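Local coordinates for protein trichothecene 3-O-acetyltransferase (Gibberella zeae, PDB 2RKV) that transfers an acetyl group to the 3-hydroxyl of trichothecene mycotoxins, taking it from acetyl-CoA, and belongs to the BAHD acyltransferase superfamily, at residues S33-I38 with L141-G146; K47-A52 with I168-K173; V76-V81 with P133-L138; E99-A104 with A109-N114; D387-F390 with G395-E398. One frame throughout, in Å; residues are numbered along the deposited sequence.

Interaction 1. Residues S33-I38 with L141-G146; sequences SQYPTI and LNFIKG
The rings of Y35 and F143 form an offset stack where the first turn of helix 35-52 lies against the end of strand 137-144. Their centroids are 4.2 Å apart and the planes are inclined at 25°, so the two rings tilt slightly and come closest at one side, Y35 CD1 to F143 CD1 at 3.3 Å. Each ring overlies the start of the other side chain: Y35 CB sits over the F143 face, 4.0 Å from its centroid, and F143 CB does the same for Y35. In both residues CG is anti to the carbonyl carbon (chi1 -67° in Y35), which points each ring across the gap between helix and strand.

The hydroxyl of Y35 extends beyond the stack, passing I144 O at 3.0 Å from Y35 OH. It hydrogen-bonds G147 O directly and reaches G146 through water 1, which donates to Y35 OH at 2.8 Å and accepts from G146 N at 2.9 Å. G146 has positive phi, which suits glycine in this tight connection. The result is a helix packed on a sheet beside the β-hairpin turn joining strands 137-144 and 147-155.

Interaction 2. Residues K47-A52 with I168-K173; sequences KRFSEA and IRLLSK
L170 is the first residue of 168-173 to touch the other helix, and it does so through its CB, 3.8 Å from F49 CZ. The leucine stands roughly perpendicular to the phenylalanine and meets the far end of the ring with CB, its branches turned away. The carbonyl carbon of L170 lies over one face of the F49 ring, so the aromatic group rests on helix backbone as well as on side chains.

L171 follows and takes the other side-chain contact, its CA and CB each 3.8 Å from F49 CD1. F49 reaches both leucines because its CG is anti to the backbone N (chi1 -168°), which sends the ring straight out from helix 35-52 into the surface of helix 161-176. Beyond the segment, V167 and A174 also touch F49, while F42 and L46 of its own helix pack on L171.

A little farther along, R48 NE donates to A174 O, near the end of helix 161-176. Among F49, L170 and L171 themselves no hydrogen bond or charge takes part: one buried ring is fitted against aliphatic carbon and helix backbone, and the contact depends on shape and on the exclusion of water.

Interaction 3. Residues V76-V81 with P133-L138; sequences VPFEDV and PKPVIL
P135 O accepts a hydrogen bond from Y20 OH, and P133 O is bonded to R119 NH2; these two prolines are the residues that F78 packs against. Toward F78 they offer only ring carbons.

F78 has CG anti to its backbone nitrogen (chi1 180°), which carries the ring away from the loop and across to 133-138. The outer part of the ring does the touching. Its CE2 lies 3.6 Å from P133 CB, while F78 CE1, across the ring, lies 3.7 Å from P135 CG. The P133 ring is set nearly square to the phenylalanine side chain, whereas P135 meets it at a slant. From its own loop, E79 lays CG over the centre of one face of the F78 ring, 3.9 Å above the plane, and sends its carboxylate on to a salt bridge with R83. The ring is thus packed between two prolines and the aliphatic part of E79. P133 lies at the exposed side and P135 at the buried one.

Q59 also touches both F78 and P133. The loop 76-81 leads from strand 72-76 of the three-stranded sheet to strand 83-88 of the five-stranded one, and 133-138 leads into strand 137-144, which runs parallel to 83-88; backbone bonds from K134 to V60 of strand 59-63 and from V136 to G58, just before it, tie it there.

Interaction 4. Residues E99-A104 with A109-N114; sequences EGMRKA and AMFDEN
M101 and F111 make the tight half of this contact. In the conformer described, one of two modelled for M101, the methyl CE lies over one face of the F111 ring, 3.7 Å from the centroid and 18° off the normal. The sulfur is farther out and oblique, with M101 SD 4.3 Å from that centroid, a Met-aromatic contact. The same methyl comes within 3.4 Å of M110 O and 3.8 Å of M110 CB, so it fills the corner between ring and backbone. A bend at chi2 (-78°) turns the end of M101 from the flank of its helix toward F111.

M110 makes the looser, partly exposed half. Its chain runs extended beyond CG along the helix surface and ends with CE 3.6 Å from G100 O and 3.7 Å from A104 CB. G100 has no side chain, and the thioether lies directly against its backbone. Farther toward solvent, R102 NH1 and E99 OE2 form a salt bridge of 2.9 Å along the helix. Beyond F111, D112 is the N-cap of helix 113-116, its OD1 accepting from N114 N at 3.0 Å from above the carboxylate plane.

F111 also packs on S24 of strand 20-28 and on T399 and R401 of strand 399-401, so helix 98-104 and the segment leading into helix 113-116 meet beside that edge of the five-stranded sheet.

Interaction 5. Residues D387-F390 with G395-E398; sequences DYDF and GKPE
K396 NZ donates two hydrogen bonds into the loop 387-390: to D387 O at 2.8 Å and to D389 OD2 at 3.0 Å, the second as a salt bridge. The ammonium approaches D387 O from above the carbonyl plane, 36° out of it, and meets D389 OD2 on the anti lone pair, away from the other oxygen. A bend at chi2 (-56°) swings the lysine chain back over the opposing loop, where its CE lies 3.2 Å from D387 O. D389 OD1 is held from elsewhere, by G391 N and by R176 NH1, so the carboxylate serves both a lysine and an arginine, which would probably favour its ionised form.

Next comes water 2, which donates to D389 O and to G395 O, at 2.8 Å from each, and joins the two backbones. G395 has backbone angles that call for glycine. Packing is lighter: P397 CD rests 3.3 Å from Y388 O, a carbonyl also hydrogen-bonded by Y27 OH, and D389 CB lies 3.6 Å from G395 O.

In sequence the loop connects strand 375-379 of the seven-stranded sheet to strand 399-401 of the five-stranded one. On one side Y388 and F390 pack on I168 of helix 161-176, with the Y388 hydroxyl bonded to D165 and R169; P397 and F390 touch Y27 of strand 20-28, next to which the chain enters strand 399-401.

In the fold
Interaction 2 is the buried one, aromatic and aliphatic throughout; the others are only partly buried and bring in water, charge or exposed prolines. Interactions 1 and 2 use the two ends of helix 35-52, against an inner strand of the five-stranded sheet and against another helix, their centres about 20 Å apart. Interactions 1 and 3 sit at opposite ends of strand 137-144. Interaction 5 is the most polar, resting on a salt bridge and a shared water, yet it joins interaction 2 through Y388 with R169 and F390 with S172. It meets interaction 4, where methionines do the packing, through the R102-E398 salt bridge. Interaction 3 touches interaction 2 by S50 packing on D80 and V81.

Interaction 1. Residues S33-I38 with L141-G146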
# COMPACT_ATOMS: atom_id res chain seq x y z
N SER A 33 -13.64 30.28 -5.84
CA SER A 33 -13.97 30.99 -4.59
C SER A 33 -13.91 30.08 -3.35
O SER A 33 -13.85 30.57 -2.23
CB SER A 33 -15.34 31.64 -4.69
OG SER A 33 -16.38 30.68 -4.75
N GLN A 34 -13.94 28.77 -3.58
CA GLN A 34 -13.99 27.79 -2.49
C GLN A 34 -12.63 27.44 -1.89
O GLN A 34 -12.56 26.90 -0.77
CB GLN A 34 -14.64 26.51 -2.98
CG GLN A 34 -16.09 26.66 -3.37
CD GLN A 34 -16.60 25.43 -4.09
OE1 GLN A 34 -16.49 24.32 -3.59
NE2 GLN A 34 -17.14 25.63 -5.28
N TYR A 35 -11.54 27.72 -2.60
CA TYR A 35 -10.23 27.26 -2.14
C TYR A 35 -9.76 27.80 -0.77
O TYR A 35 -9.25 27.03 0.03
CB TYR A 35 -9.13 27.43 -3.21
CG TYR A 35 -9.30 26.54 -4.43
CD1 TYR A 35 -9.19 25.14 -4.34
CD2 TYR A 35 -9.54 27.10 -5.68
CE1 TYR A 35 -9.32 24.33 -5.47
CE2 TYR A 35 -9.68 26.30 -6.82
CZ TYR A 35 -9.57 24.93 -6.71
OH TYR A 35 -9.71 24.16 -7.85
N PRO A 36 -9.92 29.12 -0.51
CA PRO A 36 -9.46 29.59 0.82
C PRO A 36 -10.07 28.82 2.00
O PRO A 36 -9.35 28.47 2.95
CB PRO A 36 -9.88 31.06 0.84
CG PRO A 36 -9.82 31.45 -0.62
CD PRO A 36 -10.42 30.25 -1.33
N THR A 37 -11.38 28.54 1.93
CA THR A 37 -12.06 27.81 3.01
C THR A 37 -11.66 26.33 3.03
O THR A 37 -11.52 25.73 4.11
CB THR A 37 -13.59 28.01 2.95
OG1 THR A 37 -13.88 29.40 3.18
CG2 THR A 37 -14.30 27.19 4.02
N ILE A 38 -11.43 25.75 1.86
CA ILE A 38 -10.84 24.40 1.81
C ILE A 38 -9.55 24.34 2.65
O ILE A 38 -9.39 23.48 3.51
CB ILE A 38 -10.59 23.93 0.35
CG1 ILE A 38 -11.93 23.62 -0.33
CG2 ILE A 38 -9.68 22.70 0.33
CD1 ILE A 38 -11.84 23.56 -1.85
N LEU A 141 -2.18 19.71 -0.68
CA LEU A 141 -3.43 20.13 -1.32
C LEU A 141 -3.05 20.76 -2.64
O LEU A 141 -2.35 21.76 -2.66
CB LEU A 141 -4.16 21.17 -0.46
CG LEU A 141 -4.77 20.68 0.85
CD1 LEU A 141 -5.27 21.86 1.70
CD2 LEU A 141 -5.90 19.69 0.59
N ASN A 142 -3.52 20.16 -3.74
CA ASN A 142 -3.21 20.65 -5.08
C ASN A 142 -4.47 21.22 -5.71
O ASN A 142 -5.44 20.49 -5.92
CB ASN A 142 -2.69 19.51 -5.96
CG ASN A 142 -1.49 18.82 -5.36
OD1 ASN A 142 -0.35 19.28 -5.50
ND2 ASN A 142 -1.73 17.68 -4.70
N PHE A 143 -4.47 22.52 -6.02
CA PHE A 143 -5.58 23.10 -6.77
C PHE A 143 -5.36 22.80 -8.25
O PHE A 143 -4.32 23.14 -8.80
CB PHE A 143 -5.68 24.63 -6.64
CG PHE A 143 -5.61 25.16 -5.23
CD1 PHE A 143 -5.94 24.38 -4.11
CD2 PHE A 143 -5.23 26.47 -5.03
CE1 PHE A 143 -5.87 24.91 -2.83
CE2 PHE A 143 -5.16 27.02 -3.76
CZ PHE A 143 -5.47 26.23 -2.65
N ILE A 144 -6.33 22.16 -8.89
CA ILE A 144 -6.27 21.98 -10.34
C ILE A 144 -7.51 22.60 -10.97
O ILE A 144 -8.50 22.90 -10.27
CB ILE A 144 -6.14 20.48 -10.74
CG1 ILE A 144 -7.44 19.73 -10.42
CG2 ILE A 144 -4.89 19.85 -10.09
CD1 ILE A 144 -7.51 18.30 -11.00
N LYS A 145 -7.48 22.82 -12.28
CA LYS A 145 -8.64 23.40 -12.94
C LYS A 145 -9.86 22.53 -12.63
O LYS A 145 -9.87 21.33 -12.96
CB LYS A 145 -8.42 23.53 -14.44
CG LYS A 145 -9.61 24.14 -15.16
CD LYS A 145 -9.33 24.31 -16.65
CE LYS A 145 -10.56 24.89 -17.35
NZ LYS A 145 -10.30 25.14 -18.80
N GLY A 146 -10.84 23.13 -11.97
CA GLY A 146 -12.09 22.46 -11.64
C GLY A 146 -12.02 21.42 -10.54
O GLY A 146 -12.97 20.65 -10.34
O HOH W 1 -10.53 25.42 -10.26

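Interaction 2. Residues K47-A52 with I168-K173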
# COMPACT_ATOMS: atom_id res chain seq x y z
N LYS A 47 -4.65 20.91 13.04
CA LYS A 47 -4.41 21.44 14.38
C LYS A 47 -5.18 20.65 15.45
O LYS A 47 -4.59 20.21 16.44
CB LYS A 47 -4.76 22.94 14.45
CG LYS A 47 -4.43 23.58 15.79
CD LYS A 47 -4.57 25.10 15.71
CE LYS A 47 -4.47 25.73 17.09
N ARG A 48 -6.49 20.47 15.25
CA ARG A 48 -7.32 19.71 16.18
C ARG A 48 -6.83 18.28 16.38
O ARG A 48 -6.79 17.76 17.50
CB ARG A 48 -8.77 19.68 15.71
CG ARG A 48 -9.49 20.97 15.98
CD ARG A 48 -10.99 20.73 15.95
NE ARG A 48 -11.44 20.73 14.57
CZ ARG A 48 -11.90 21.80 13.95
NH1 ARG A 48 -12.29 21.70 12.69
NH2 ARG A 48 -11.97 22.97 14.58
N PHE A 49 -6.45 17.64 15.27
CA PHE A 49 -5.98 16.27 15.31
C PHE A 49 -4.69 16.18 16.15
O PHE A 49 -4.56 15.31 17.02
CB PHE A 49 -5.77 15.78 13.88
CG PHE A 49 -5.55 14.28 13.74
CD1 PHE A 49 -5.18 13.75 12.51
CD2 PHE A 49 -5.74 13.41 14.82
CE1 PHE A 49 -4.97 12.38 12.34
CE2 PHE A 49 -5.53 12.03 14.65
CZ PHE A 49 -5.16 11.52 13.40
N SER A 50 -3.77 17.11 15.89
CA SER A 50 -2.48 17.16 16.60
C SER A 50 -2.67 17.41 18.10
O SER A 50 -1.93 16.87 18.93
CB SER A 50 -1.59 18.27 16.03
OG SER A 50 -1.35 18.05 14.66
N GLU A 51 -3.65 18.23 18.43
CA GLU A 51 -3.94 18.51 19.83
C GLU A 51 -4.45 17.24 20.52
O GLU A 51 -4.03 16.93 21.64
CB GLU A 51 -4.93 19.67 19.96
CG GLU A 51 -4.31 21.00 19.59
CD GLU A 51 -5.32 22.13 19.45
OE1 GLU A 51 -6.52 21.85 19.20
OE2 GLU A 51 -4.90 23.30 19.59
N ALA A 52 -5.32 16.50 19.83
CA ALA A 52 -5.88 15.26 20.35
C ALA A 52 -4.86 14.11 20.43
O ALA A 52 -4.82 13.38 21.41
CB ALA A 52 -7.09 14.84 19.51
N ILE A 168 -5.99 8.86 8.43
CA ILE A 168 -6.71 9.74 7.50
C ILE A 168 -8.19 9.88 7.89
O ILE A 168 -8.75 10.98 7.86
CB ILE A 168 -6.53 9.30 6.03
CG1 ILE A 168 -5.05 9.33 5.65
CG2 ILE A 168 -7.35 10.20 5.09
CD1 ILE A 168 -4.73 8.72 4.29
N ARG A 169 -8.81 8.76 8.27
CA ARG A 169 -10.19 8.74 8.72
C ARG A 169 -10.40 9.71 9.89
O ARG A 169 -11.37 10.47 9.91
CB ARG A 169 -10.57 7.31 9.13
CG ARG A 169 -11.97 7.13 9.71
CD ARG A 169 -12.44 5.68 9.54
NE ARG A 169 -11.56 4.71 10.20
CZ ARG A 169 -10.76 3.85 9.57
NH1 ARG A 169 -10.02 3.00 10.28
NH2 ARG A 169 -10.69 3.82 8.24
N LEU A 170 -9.50 9.66 10.87
CA LEU A 170 -9.59 10.56 12.03
C LEU A 170 -9.28 12.00 11.63
O LEU A 170 -9.87 12.94 12.18
CB LEU A 170 -8.68 10.10 13.16
CG LEU A 170 -9.06 8.78 13.85
CD1 LEU A 170 -8.28 8.63 15.15
CD2 LEU A 170 -10.58 8.72 14.13
N LEU A 171 -8.37 12.18 10.68
CA LEU A 171 -8.13 13.53 10.18
C LEU A 171 -9.43 14.08 9.58
O LEU A 171 -9.76 15.25 9.81
CB LEU A 171 -6.98 13.56 9.17
CG LEU A 171 -6.79 14.88 8.40
CD1 LEU A 171 -6.56 16.07 9.36
CD2 LEU A 171 -5.64 14.75 7.40
N SER A 172 -10.18 13.25 8.84
CA SER A 172 -11.45 13.72 8.29
C SER A 172 -12.41 14.16 9.39
O SER A 172 -13.02 15.23 9.31
CB SER A 172 -12.10 12.68 7.38
OG SER A 172 -13.21 13.25 6.70
N LYS A 173 -12.52 13.35 10.45
CA LYS A 173 -13.33 13.72 11.62
C LYS A 173 -12.88 15.06 12.18
O LYS A 173 -13.70 15.94 12.46
CB LYS A 173 -13.22 12.66 12.72
CG LYS A 173 -13.97 11.37 12.44
CD LYS A 173 -14.18 10.60 13.74
CE LYS A 173 -15.04 9.35 13.53
NZ LYS A 173 -15.41 8.74 14.85

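Interaction 3. Residues V76-V81 with P133-L138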
# COMPACT_ATOMS: atom_id res chain seq x y z
N VAL A 76 9.05 10.53 17.52
CA VAL A 76 9.45 11.57 18.48
C VAL A 76 8.97 12.93 17.97
O VAL A 76 8.61 13.07 16.81
CB VAL A 76 10.99 11.56 18.72
CG1 VAL A 76 11.41 10.24 19.36
CG2 VAL A 76 11.76 11.79 17.42
N PRO A 77 8.94 13.95 18.85
CA PRO A 77 8.45 15.25 18.38
C PRO A 77 9.20 15.81 17.17
O PRO A 77 10.37 15.50 16.94
CB PRO A 77 8.61 16.15 19.61
CG PRO A 77 8.56 15.19 20.78
CD PRO A 77 9.29 13.97 20.28
N PHE A 78 8.49 16.61 16.38
CA PHE A 78 9.05 17.21 15.17
C PHE A 78 8.52 18.64 15.06
O PHE A 78 9.23 19.58 15.42
CB PHE A 78 8.71 16.37 13.94
CG PHE A 78 9.25 16.92 12.64
CD1 PHE A 78 8.42 17.02 11.53
CD2 PHE A 78 10.57 17.34 12.53
CE1 PHE A 78 8.90 17.52 10.32
CE2 PHE A 78 11.07 17.85 11.32
CZ PHE A 78 10.23 17.93 10.21
N GLU A 79 7.29 18.81 14.58
CA GLU A 79 6.67 20.13 14.50
C GLU A 79 5.29 20.13 15.18
O GLU A 79 4.79 19.07 15.55
CB GLU A 79 6.63 20.61 13.03
CG GLU A 79 8.04 20.87 12.51
CD GLU A 79 8.11 21.33 11.06
OE1 GLU A 79 7.09 21.29 10.34
OE2 GLU A 79 9.21 21.74 10.65
N ASP A 80 4.70 21.32 15.36
CA ASP A 80 3.43 21.45 16.08
C ASP A 80 2.28 20.69 15.43
O ASP A 80 1.44 20.10 16.11
CB ASP A 80 3.05 22.93 16.24
CG ASP A 80 3.94 23.67 17.23
OD1 ASP A 80 4.67 23.01 18.01
OD2 ASP A 80 3.90 24.91 17.23
N VAL A 81 2.24 20.73 14.10
CA VAL A 81 1.22 20.06 13.31
C VAL A 81 1.88 19.29 12.16
O VAL A 81 3.02 19.60 11.79
CB VAL A 81 0.18 21.07 12.76
CG1 VAL A 81 -0.57 21.75 13.91
CG2 VAL A 81 0.84 22.10 11.84
N PRO A 133 14.96 14.79 8.10
CA PRO A 133 13.80 14.38 8.90
C PRO A 133 12.88 13.44 8.13
O PRO A 133 12.76 13.54 6.90
CB PRO A 133 13.09 15.70 9.19
CG PRO A 133 14.14 16.74 9.03
CD PRO A 133 15.00 16.25 7.92
N LYS A 134 12.24 12.52 8.86
CA LYS A 134 11.25 11.63 8.30
C LYS A 134 9.91 11.85 9.02
O LYS A 134 9.59 11.12 9.95
CB LYS A 134 11.68 10.16 8.44
CG LYS A 134 12.94 9.77 7.68
CD LYS A 134 13.35 8.35 8.04
N PRO A 135 9.14 12.86 8.58
CA PRO A 135 7.85 13.12 9.22
C PRO A 135 6.94 11.89 9.16
O PRO A 135 6.96 11.15 8.17
CB PRO A 135 7.26 14.26 8.38
CG PRO A 135 8.49 14.94 7.76
CD PRO A 135 9.41 13.80 7.47
N VAL A 136 6.16 11.69 10.21
CA VAL A 136 5.24 10.56 10.27
C VAL A 136 4.23 10.62 9.12
O VAL A 136 3.99 9.62 8.44
CB VAL A 136 4.51 10.51 11.64
CG1 VAL A 136 3.32 9.56 11.59
CG2 VAL A 136 5.49 10.07 12.71
N ILE A 137 3.64 11.80 8.93
CA ILE A 137 2.73 12.02 7.80
C ILE A 137 2.99 13.37 7.15
O ILE A 137 3.44 14.31 7.80
CB ILE A 137 1.22 11.92 8.17
CG1 ILE A 137 0.87 12.77 9.39
CG2 ILE A 137 0.79 10.47 8.34
CD1 ILE A 137 -0.62 13.09 9.49
N LEU A 138 2.75 13.44 5.84
CA LEU A 138 2.89 14.67 5.08
C LEU A 138 1.69 14.80 4.16
O LEU A 138 1.21 13.80 3.63
CB LEU A 138 4.17 14.68 4.25
CG LEU A 138 5.52 14.74 4.98
CD1 LEU A 138 6.65 14.43 4.02
CD2 LEU A 138 5.74 16.10 5.62

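Interaction 4. Residues E99-A104 with A109-N114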
# COMPACT_ATOMS: atom_id res chain seq x y z
N GLU A 99 -11.27 17.95 -16.20
CA GLU A 99 -11.77 17.40 -17.46
C GLU A 99 -10.78 16.45 -18.14
O GLU A 99 -11.20 15.43 -18.71
CB GLU A 99 -12.25 18.52 -18.40
CG GLU A 99 -13.51 19.23 -17.90
CD GLU A 99 -14.67 18.27 -17.58
OE1 GLU A 99 -14.89 17.29 -18.32
OE2 GLU A 99 -15.36 18.51 -16.56
N GLY A 100 -9.49 16.75 -18.05
CA GLY A 100 -8.43 15.86 -18.56
C GLY A 100 -8.46 14.52 -17.85
O GLY A 100 -8.36 13.45 -18.48
N MET A 101 -8.60 14.58 -16.52
CA MET A 101 -8.74 13.40 -15.67
C MET A 101 -9.93 12.55 -16.08
O MET A 101 -9.83 11.33 -16.26
CB MET A 101 -8.93 13.82 -14.20
CG MET A 101 -7.68 14.23 -13.48
SD MET A 101 -6.70 12.82 -12.94
CE MET A 101 -5.44 13.66 -11.98
N ARG A 102 -11.08 13.20 -16.19
CA ARG A 102 -12.32 12.50 -16.53
C ARG A 102 -12.24 11.83 -17.90
O ARG A 102 -12.60 10.66 -18.05
CB ARG A 102 -13.51 13.45 -16.44
CG ARG A 102 -13.85 13.82 -15.01
CD ARG A 102 -14.72 15.05 -14.93
NE ARG A 102 -15.17 15.30 -13.56
CZ ARG A 102 -15.90 16.34 -13.18
NH1 ARG A 102 -16.28 17.26 -14.06
NH2 ARG A 102 -16.26 16.46 -11.90
N LYS A 103 -11.74 12.57 -18.90
CA LYS A 103 -11.63 12.03 -20.26
C LYS A 103 -10.71 10.80 -20.34
O LYS A 103 -11.01 9.84 -21.06
CB LYS A 103 -11.14 13.12 -21.23
CG LYS A 103 -11.02 12.69 -22.67
N ALA A 104 -9.61 10.82 -19.59
CA ALA A 104 -8.62 9.74 -19.61
C ALA A 104 -8.90 8.63 -18.58
O ALA A 104 -8.17 7.64 -18.53
CB ALA A 104 -7.23 10.30 -19.40
N ALA A 109 -0.52 8.17 -14.63
CA ALA A 109 0.39 9.16 -15.19
C ALA A 109 -0.01 10.61 -14.87
O ALA A 109 0.84 11.50 -14.88
CB ALA A 109 0.54 8.96 -16.71
N MET A 110 -1.30 10.83 -14.60
CA MET A 110 -1.79 12.17 -14.23
C MET A 110 -1.68 12.48 -12.73
O MET A 110 -2.04 13.58 -12.30
CB MET A 110 -3.22 12.38 -14.72
CG MET A 110 -3.32 12.65 -16.23
SD MET A 110 -5.02 12.86 -16.75
CE MET A 110 -4.78 12.93 -18.53
N PHE A 111 -1.19 11.51 -11.97
CA PHE A 111 -0.90 11.70 -10.54
C PHE A 111 0.61 11.58 -10.35
O PHE A 111 1.11 10.63 -9.74
CB PHE A 111 -1.64 10.67 -9.67
CG PHE A 111 -3.13 10.77 -9.71
CD1 PHE A 111 -3.82 11.50 -8.73
CD2 PHE A 111 -3.87 10.13 -10.71
CE1 PHE A 111 -5.22 11.59 -8.75
CE2 PHE A 111 -5.26 10.22 -10.75
CZ PHE A 111 -5.94 10.94 -9.76
N ASP A 112 1.35 12.54 -10.89
CA ASP A 112 2.80 12.51 -10.86
C ASP A 112 3.27 12.89 -9.45
O ASP A 112 3.01 14.00 -9.01
CB ASP A 112 3.35 13.48 -11.92
CG ASP A 112 4.87 13.45 -12.03
OD1 ASP A 112 5.55 12.92 -11.13
OD2 ASP A 112 5.38 13.98 -13.04
N GLU A 113 3.95 11.98 -8.76
CA GLU A 113 4.35 12.23 -7.36
C GLU A 113 5.20 13.50 -7.25
O GLU A 113 5.20 14.15 -6.22
CB GLU A 113 5.10 11.05 -6.75
CG GLU A 113 6.45 10.76 -7.41
CD GLU A 113 7.34 9.83 -6.62
OE1 GLU A 113 6.95 9.43 -5.49
OE2 GLU A 113 8.44 9.50 -7.12
N ASN A 114 5.94 13.83 -8.31
CA ASN A 114 6.80 15.01 -8.27
C ASN A 114 6.01 16.31 -8.29
O ASN A 114 6.51 17.36 -7.84
CB ASN A 114 7.82 14.95 -9.41
CG ASN A 114 8.70 13.71 -9.33
OD1 ASN A 114 8.77 12.92 -10.27
ND2 ASN A 114 9.35 13.52 -8.19

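Interaction 5. Residues D387-F390 with G395-E398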
# COMPACT_ATOMS: atom_id res chain seq x y z
N ASP A 387 -14.93 7.22 1.49
CA ASP A 387 -16.00 7.74 2.34
C ASP A 387 -15.70 9.10 2.99
O ASP A 387 -16.59 9.68 3.63
CB ASP A 387 -16.36 6.73 3.42
CG ASP A 387 -17.77 6.92 3.95
OD1 ASP A 387 -18.69 7.12 3.13
OD2 ASP A 387 -17.94 6.86 5.18
N TYR A 388 -14.48 9.60 2.84
CA TYR A 388 -14.06 10.81 3.60
C TYR A 388 -14.24 12.10 2.81
O TYR A 388 -13.82 12.19 1.66
CB TYR A 388 -12.61 10.71 4.12
CG TYR A 388 -12.24 9.35 4.70
CD1 TYR A 388 -13.19 8.57 5.38
CD2 TYR A 388 -10.95 8.84 4.56
CE1 TYR A 388 -12.85 7.30 5.88
CE2 TYR A 388 -10.60 7.59 5.06
CZ TYR A 388 -11.55 6.83 5.72
OH TYR A 388 -11.22 5.59 6.21
N ASP A 389 -14.85 13.10 3.46
CA ASP A 389 -15.12 14.40 2.83
C ASP A 389 -14.32 15.54 3.46
O ASP A 389 -14.27 16.64 2.92
CB ASP A 389 -16.61 14.72 2.88
CG ASP A 389 -17.16 14.76 4.30
OD1 ASP A 389 -16.89 15.74 5.01
OD2 ASP A 389 -17.86 13.81 4.70
N PHE A 390 -13.74 15.27 4.63
CA PHE A 390 -12.91 16.27 5.34
C PHE A 390 -13.62 17.61 5.64
O PHE A 390 -12.95 18.63 5.80
CB PHE A 390 -11.59 16.52 4.60
CG PHE A 390 -10.76 15.28 4.42
CD1 PHE A 390 -10.91 14.51 3.26
CD2 PHE A 390 -9.87 14.87 5.40
CE1 PHE A 390 -10.16 13.33 3.09
CE2 PHE A 390 -9.12 13.70 5.25
CZ PHE A 390 -9.26 12.93 4.09
N GLY A 395 -18.31 16.93 -1.37
CA GLY A 395 -18.85 15.58 -1.55
C GLY A 395 -17.74 14.57 -1.31
O GLY A 395 -16.69 14.90 -0.75
N LYS A 396 -17.98 13.32 -1.71
CA LYS A 396 -16.97 12.28 -1.57
C LYS A 396 -15.97 12.34 -2.73
O LYS A 396 -16.26 12.96 -3.76
CB LYS A 396 -17.62 10.90 -1.49
CG LYS A 396 -18.69 10.74 -0.40
CD LYS A 396 -18.18 11.08 0.99
CE LYS A 396 -19.22 10.70 2.05
NZ LYS A 396 -18.85 11.28 3.37
N PRO A 397 -14.80 11.67 -2.57
CA PRO A 397 -13.83 11.62 -3.67
C PRO A 397 -14.45 11.12 -4.96
O PRO A 397 -15.27 10.20 -4.94
CB PRO A 397 -12.80 10.59 -3.17
CG PRO A 397 -12.84 10.73 -1.69
CD PRO A 397 -14.31 10.93 -1.39
N GLU A 398 -14.05 11.75 -6.07
CA GLU A 398 -14.45 11.31 -7.40
C GLU A 398 -13.62 10.09 -7.82
O GLU A 398 -14.12 9.21 -8.54
CB GLU A 398 -14.27 12.47 -8.39
CG GLU A 398 -14.57 12.12 -9.83
CD GLU A 398 -14.74 13.35 -10.70
OE1 GLU A 398 -15.33 14.34 -10.23
OE2 GLU A 398 -14.28 13.32 -11.86
O HOH W 2 -15.79 17.17 0.59